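PDB 6LD7: cystathionine gamma-synthase from Xanthomonas oryzae pv. oryzae KACC 10331, which probably uses pyridoxal 5'-phosphate to form cystathionine on the pathway to methionine. Local coordinates for residues 192-195 / 196-199; 256-259 / 260-264. The protein carries 1 engineered substitution. All coordinates share one frame; numbering follows the deposited sequence.

Overall arrangement
Along the chain, contact 1 comes first: 192-195 leads into a short 3-10 turn that runs through 196-198, in the loop between strands 180-184 and 202-206, two neighbours in the seven-stranded sheet of the PLP-binding domain. Contact 2 follows in series, neither nesting with the first nor crossing it. There, 256-259 and 260-264 make the bend by which helix 246-256 gives way to helix 259-277. Both contacts are local, and their centres lie about 19 Å apart. They meet where Leu192 CG packs 4.1 Å from Leu263 CD1, so the loop of contact 1 rests on the first turns of helix 259-277. Contact 2 also faces a second subunit.

Contact 1 of 2, residues 192-195 / 196-199; sequences LQKP and LDFG
Leu196 follows Pro195 into a 3-10 turn whose first bond runs from Asp197 N to Lys194 O, over 2.9 Å. The carboxylate of Asp197 then turns back to Lys194. Asp197 CG lies beside its own backbone N (chi1 -74°), which carries OD2 to 3.4 Å from Lys194 CE. The lysine chain bends at chi3 (59°), and its NZ ends in a long salt bridge, 3.9 Å from Asp197 OD2. Asp197 is exposed, so solvent probably weakens the attraction. Successive i+3 bonds mark the 3-10 turn: Phe198 N continues the pattern to Pro195 O at 3.0 Å, and Gly199 N adds a third bond, to Leu196 O at 3.2 Å. This turn lies in the loop leading to strand 202-206. The ring of Phe198 brings CD2 within 3.5 Å of Lys194 O, approaching obliquely, and Pro195 O sits at the ring edge; the ring also packs on Leu167, Arg168 and Ile171 of helix 167-176. At the end of the turn, Gly199 O receives a hydrogen bond from Lys175 NZ of that same helix.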
ATOM      1  N   LEU C 192     -18.188   8.849 -20.826  1.00 27.23           N
ATOM      2  CA  LEU C 192     -18.605   8.746 -22.261  1.00 28.01           C
ATOM      3  C   LEU C 192     -20.073   8.317 -22.469  1.00 28.14           C
ATOM      4  O   LEU C 192     -20.594   8.495 -23.562  1.00 27.19           O
ATOM      5  CB  LEU C 192     -17.621   7.810 -22.970  1.00 27.35           C
ATOM      6  CG  LEU C 192     -16.215   8.346 -23.122  1.00 27.33           C
ATOM      7  CD1 LEU C 192     -15.328   7.410 -23.931  1.00 26.64           C
ATOM      8  CD2 LEU C 192     -16.241   9.767 -23.694  1.00 29.87           C
ATOM      9  N   GLN C 193     -20.759   7.859 -21.430  1.00 27.72           N
ATOM     10  CA  GLN C 193     -22.134   7.344 -21.559  1.00 27.89           C
ATOM     11  C   GLN C 193     -22.715   7.314 -20.166  1.00 26.03           C
ATOM     12  O   GLN C 193     -22.037   6.742 -19.196  1.00 24.44           O
ATOM     13  CB  GLN C 193     -22.163   5.960 -22.260  1.00 25.85           C
ATOM     14  CG  GLN C 193     -23.543   5.415 -22.498  1.00 25.84           C
ATOM     15  CD  GLN C 193     -23.467   4.089 -23.214  1.00 28.34           C
ATOM     16  OE1 GLN C 193     -23.157   2.992 -22.604  1.00 29.66           O
ATOM     17  NE2 GLN C 193     -23.803   4.147 -24.496  1.00 20.61           N
ATOM     18  N   LYS C 194     -23.930   7.797 -20.088  1.00 25.46           N
ATOM     19  CA  LYS C 194     -24.709   7.897 -18.840  1.00 28.03           C
ATOM     20  C   LYS C 194     -26.068   7.232 -18.986  1.00 29.00           C
ATOM     21  O   LYS C 194     -27.106   7.886 -19.181  1.00 29.47           O
ATOM     22  CB  LYS C 194     -24.838   9.354 -18.448  1.00 29.42           C
ATOM     23  CG  LYS C 194     -23.526  10.009 -18.034  1.00 35.44           C
ATOM     24  CD  LYS C 194     -23.672  11.497 -17.655  1.00 35.64           C
ATOM     25  CE  LYS C 194     -24.645  11.618 -16.495  1.00 38.94           C
ATOM     26  NZ  LYS C 194     -24.615  12.990 -15.937  1.00 42.89           N
ATOM     27  N   PRO C 195     -26.116   5.905 -18.781  1.00 29.03           N
ATOM     28  CA  PRO C 195     -27.347   5.154 -18.977  1.00 28.94           C
ATOM     29  C   PRO C 195     -28.504   5.586 -18.071  1.00 30.64           C
ATOM     30  O   PRO C 195     -29.702   5.482 -18.494  1.00 30.66           O
ATOM     31  CB  PRO C 195     -26.934   3.706 -18.766  1.00 28.54           C
ATOM     32  CG  PRO C 195     -25.472   3.721 -19.062  1.00 28.53           C
ATOM     33  CD  PRO C 195     -24.974   5.040 -18.491  1.00 28.57           C
ATOM     34  N   LEU C 196     -28.203   6.142 -16.911  1.00 28.09           N
ATOM     35  CA  LEU C 196     -29.287   6.577 -15.978  1.00 30.31           C
ATOM     36  C   LEU C 196     -29.951   7.806 -16.562  1.00 29.93           C
ATOM     37  O   LEU C 196     -31.056   8.009 -16.181  1.00 31.66           O
ATOM     38  CB  LEU C 196     -28.812   6.862 -14.552  1.00 31.54           C
ATOM     39  CG  LEU C 196     -28.020   5.742 -13.840  1.00 34.24           C
ATOM     40  CD1 LEU C 196     -27.615   6.133 -12.402  1.00 35.65           C
ATOM     41  CD2 LEU C 196     -28.786   4.443 -13.783  1.00 31.60           C
ATOM     42  N   ASP C 197     -29.325   8.563 -17.457  1.00 30.33           N
ATOM     43  CA  ASP C 197     -29.990   9.721 -18.089  1.00 33.99           C
ATOM     44  C   ASP C 197     -31.121   9.210 -18.994  1.00 36.84           C
ATOM     45  O   ASP C 197     -31.970   9.973 -19.259  1.00 35.93           O
ATOM     46  CB  ASP C 197     -29.042  10.570 -18.944  1.00 38.05           C
ATOM     47  CG  ASP C 197     -28.084  11.439 -18.135  1.00 40.99           C
ATOM     48  OD1 ASP C 197     -28.240  11.443 -16.934  1.00 42.96           O
ATOM     49  OD2 ASP C 197     -27.199  12.134 -18.731  1.00 52.46           O
ATOM     50  N   PHE C 198     -31.063   7.973 -19.486  1.00 33.71           N
ATOM     51  CA  PHE C 198     -32.049   7.368 -20.387  1.00 32.12           C
ATOM     52  C   PHE C 198     -33.093   6.614 -19.564  1.00 32.61           C
ATOM     53  O   PHE C 198     -33.893   5.914 -20.149  1.00 38.11           O
ATOM     54  CB  PHE C 198     -31.307   6.481 -21.390  1.00 33.98           C
ATOM     55  CG  PHE C 198     -30.395   7.236 -22.311  1.00 33.72           C
ATOM     56  CD1 PHE C 198     -30.888   7.824 -23.455  1.00 37.17           C
ATOM     57  CD2 PHE C 198     -29.064   7.389 -22.058  1.00 34.90           C
ATOM     58  CE1 PHE C 198     -30.094   8.580 -24.288  1.00 34.19           C
ATOM     59  CE2 PHE C 198     -28.261   8.121 -22.916  1.00 33.91           C
ATOM     60  CZ  PHE C 198     -28.784   8.724 -24.028  1.00 34.98           C
ATOM     61  N   GLY C 199     -33.042   6.650 -18.244  1.00 34.22           N
ATOM     62  CA  GLY C 199     -34.078   6.041 -17.385  1.00 33.45           C
ATOM     63  C   GLY C 199     -33.724   4.636 -16.893  1.00 32.38           C
ATOM     64  O   GLY C 199     -34.539   4.013 -16.220  1.00 28.59           O
TER

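Contact 2 of 2, residues 256-259 / 260-264; sequences LRTL and DARLR
Thr258 OG1 sits between its own backbone N and carbonyl carbon (chi1 61°), and the Arg262 chain bends at chi3 (-75°); together these turns bring the hydroxyl to the edge of the guanidinium. Arg262 NE donates to Thr258 OG1 over 2.8 Å, with the oxygen 1° out of the guanidinium plane. One face of the same group lies against the backbone of Leu259, whose CA is 3.4 Å from Arg262 NH2. Thr258 holds the N-cap position of helix 259-277, but its side chain caps nothing; its carbonyl instead accepts Arg262 N at 2.8 Å. Leu259 O accepts Leu263 N in the same i to i+4 pattern, and the two leucines run side by side with their CD1 atoms 3.6 Å apart. Residues 256-259 form a type I beta turn that joins the two helices. Two waters bridge the junction, one from Leu256 O to Asp260 N and the other from Arg257 O to Ala261 N, giving partners to two N-H groups of the first turn. One turn on, Arg264 grips Asp260 OD2 side-on through NE and NH2, and its NH1 pairs with Glu268 of the second subunit. Arg262 NH2 bonds to Gly255 O, which Thr258 OG1 also bonds, and NH1 to Tyr210 O. Neutral oxygens on NE, NH1 and NH2 thus hold the buried guanidinium and limit its rotation, their dipoles probably stabilising its positive charge.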
ATOM      1  N   LEU C 256      -9.310   7.362 -11.115  1.00 23.15           N
ATOM      2  CA  LEU C 256     -10.491   8.088 -11.624  1.00 24.89           C
ATOM      3  C   LEU C 256     -10.109   9.521 -11.911  1.00 26.05           C
ATOM      4  O   LEU C 256     -10.804  10.179 -12.730  1.00 23.37           O
ATOM      5  CB  LEU C 256     -11.548   8.185 -10.544  1.00 26.69           C
ATOM      6  CG  LEU C 256     -12.994   8.087 -10.871  1.00 29.18           C
ATOM      7  CD1 LEU C 256     -13.862   8.644  -9.783  1.00 33.46           C
ATOM      8  CD2 LEU C 256     -13.424   8.434 -12.238  1.00 29.57           C
ATOM      9  N   ARG C 257      -9.292  10.110 -11.036  1.00 25.35           N
ATOM     10  CA  ARG C 257      -8.922  11.531 -11.172  1.00 27.40           C
ATOM     11  C   ARG C 257      -8.372  11.882 -12.574  1.00 28.24           C
ATOM     12  O   ARG C 257      -8.402  13.082 -12.897  1.00 28.55           O
ATOM     13  CB  ARG C 257      -7.879  11.864 -10.089  1.00 29.01           C
ATOM     14  CG  ARG C 257      -8.545  11.807  -8.713  1.00 31.09           C
ATOM     15  CD  ARG C 257      -7.714  12.479  -7.625  1.00 38.87           C
ATOM     16  NE  ARG C 257      -8.378  12.533  -6.318  1.00 43.90           N
ATOM     17  CZ  ARG C 257      -8.206  11.613  -5.369  1.00 47.63           C
ATOM     18  NH1 ARG C 257      -7.567  10.473  -5.615  1.00 52.55           N
ATOM     19  NH2 ARG C 257      -8.717  11.823  -4.179  1.00 51.27           N
ATOM     20  N   THR C 258      -7.743  10.946 -13.284  1.00 24.16           N
ATOM     21  CA  THR C 258      -7.199  11.217 -14.609  1.00 25.92           C
ATOM     22  C   THR C 258      -8.091  10.613 -15.696  1.00 24.85           C
ATOM     23  O   THR C 258      -7.614  10.565 -16.810  1.00 24.56           O
ATOM     24  CB  THR C 258      -5.765  10.714 -14.723  1.00 24.94           C
ATOM     25  OG1 THR C 258      -5.826   9.298 -14.496  1.00 22.99           O
ATOM     26  CG2 THR C 258      -4.856  11.498 -13.782  1.00 25.92           C
ATOM     27  N   LEU C 259      -9.315  10.179 -15.400  1.00 22.08           N
ATOM     28  CA  LEU C 259     -10.142   9.447 -16.417  1.00 23.78           C
ATOM     29  C   LEU C 259     -10.393  10.362 -17.645  1.00 23.13           C
ATOM     30  O   LEU C 259     -10.315   9.898 -18.793  1.00 25.06           O
ATOM     31  CB  LEU C 259     -11.481   9.033 -15.788  1.00 23.83           C
ATOM     32  CG  LEU C 259     -12.486   8.383 -16.710  1.00 24.25           C
ATOM     33  CD1 LEU C 259     -11.934   7.123 -17.339  1.00 26.92           C
ATOM     34  CD2 LEU C 259     -13.748   8.074 -15.966  1.00 25.21           C
ATOM     35  N   ASP C 260     -10.800  11.561 -17.411  1.00 23.94           N
ATOM     36  CA  ASP C 260     -11.047  12.562 -18.473  1.00 24.81           C
ATOM     37  C   ASP C 260      -9.764  12.798 -19.275  1.00 25.31           C
ATOM     38  O   ASP C 260      -9.808  12.777 -20.515  1.00 28.62           O
ATOM     39  CB  ASP C 260     -11.443  13.922 -17.901  1.00 30.89           C
ATOM     40  CG  ASP C 260     -11.389  15.091 -18.976  1.00 36.93           C
ATOM     41  OD1 ASP C 260     -12.261  14.970 -19.780  1.00 33.99           O
ATOM     42  OD2 ASP C 260     -10.481  16.164 -19.001  1.00 38.74           O
ATOM     43  N   ALA C 261      -8.649  13.067 -18.616  1.00 23.16           N
ATOM     44  CA  ALA C 261      -7.372  13.378 -19.273  1.00 22.90           C
ATOM     45  C   ALA C 261      -6.900  12.161 -20.044  1.00 23.70           C
ATOM     46  O   ALA C 261      -6.332  12.323 -21.147  1.00 22.89           O
ATOM     47  CB  ALA C 261      -6.345  13.784 -18.270  1.00 25.74           C
ATOM     48  N   ARG C 262      -7.073  10.955 -19.486  1.00 21.23           N
ATOM     49  CA  ARG C 262      -6.708   9.718 -20.195  1.00 21.86           C
ATOM     50  C   ARG C 262      -7.596   9.519 -21.450  1.00 21.86           C
ATOM     51  O   ARG C 262      -7.052   9.266 -22.575  1.00 22.37           O
ATOM     52  CB  ARG C 262      -6.827   8.474 -19.297  1.00 23.10           C
ATOM     53  CG  ARG C 262      -5.700   8.456 -18.270  1.00 25.28           C
ATOM     54  CD  ARG C 262      -5.718   7.236 -17.342  1.00 25.58           C
ATOM     55  NE  ARG C 262      -6.771   7.345 -16.324  1.00 24.75           N
ATOM     56  CZ  ARG C 262      -7.852   6.568 -16.286  1.00 25.46           C
ATOM     57  NH1 ARG C 262      -8.075   5.682 -17.249  1.00 25.50           N
ATOM     58  NH2 ARG C 262      -8.689   6.650 -15.258  1.00 24.50           N
ATOM     59  N   LEU C 263      -8.872   9.646 -21.316  1.00 22.88           N
ATOM     60  CA  LEU C 263      -9.838   9.383 -22.457  1.00 25.01           C
ATOM     61  C   LEU C 263      -9.589  10.392 -23.608  1.00 23.20           C
ATOM     62  O   LEU C 263      -9.819  10.043 -24.776  1.00 24.77           O
ATOM     63  CB  LEU C 263     -11.271   9.483 -21.932  1.00 25.16           C
ATOM     64  CG  LEU C 263     -11.722   8.230 -21.171  1.00 27.87           C
ATOM     65  CD1 LEU C 263     -13.054   8.478 -20.511  1.00 29.29           C
ATOM     66  CD2 LEU C 263     -11.715   6.943 -22.007  1.00 29.40           C
ATOM     67  N   ARG C 264      -9.198  11.606 -23.342  1.00 23.39           N
ATOM     68  CA  ARG C 264      -8.900  12.531 -24.484  1.00 25.68           C
ATOM     69  C   ARG C 264      -7.787  11.936 -25.340  1.00 24.74           C
ATOM     70  O   ARG C 264      -7.926  11.910 -26.536  1.00 22.47           O
ATOM     71  CB  ARG C 264      -8.431  13.884 -24.010  1.00 29.01           C
ATOM     72  CG  ARG C 264      -9.542  14.681 -23.318  1.00 29.94           C
ATOM     73  CD  ARG C 264      -8.727  15.824 -22.765  1.00 35.53           C
ATOM     74  NE  ARG C 264      -9.454  16.649 -21.856  1.00 41.37           N
ATOM     75  CZ  ARG C 264      -9.497  17.970 -21.921  1.00 41.73           C
ATOM     76  NH1 ARG C 264      -8.923  18.595 -22.906  1.00 37.88           N
ATOM     77  NH2 ARG C 264     -10.197  18.642 -21.040  1.00 45.47           N
TER
HETATM   78  O   HOH W   1     -11.525  12.419 -14.584  1.00 33.23           O
HETATM   79  O   HOH W   2      -9.087  13.770 -15.505  1.00 29.48           O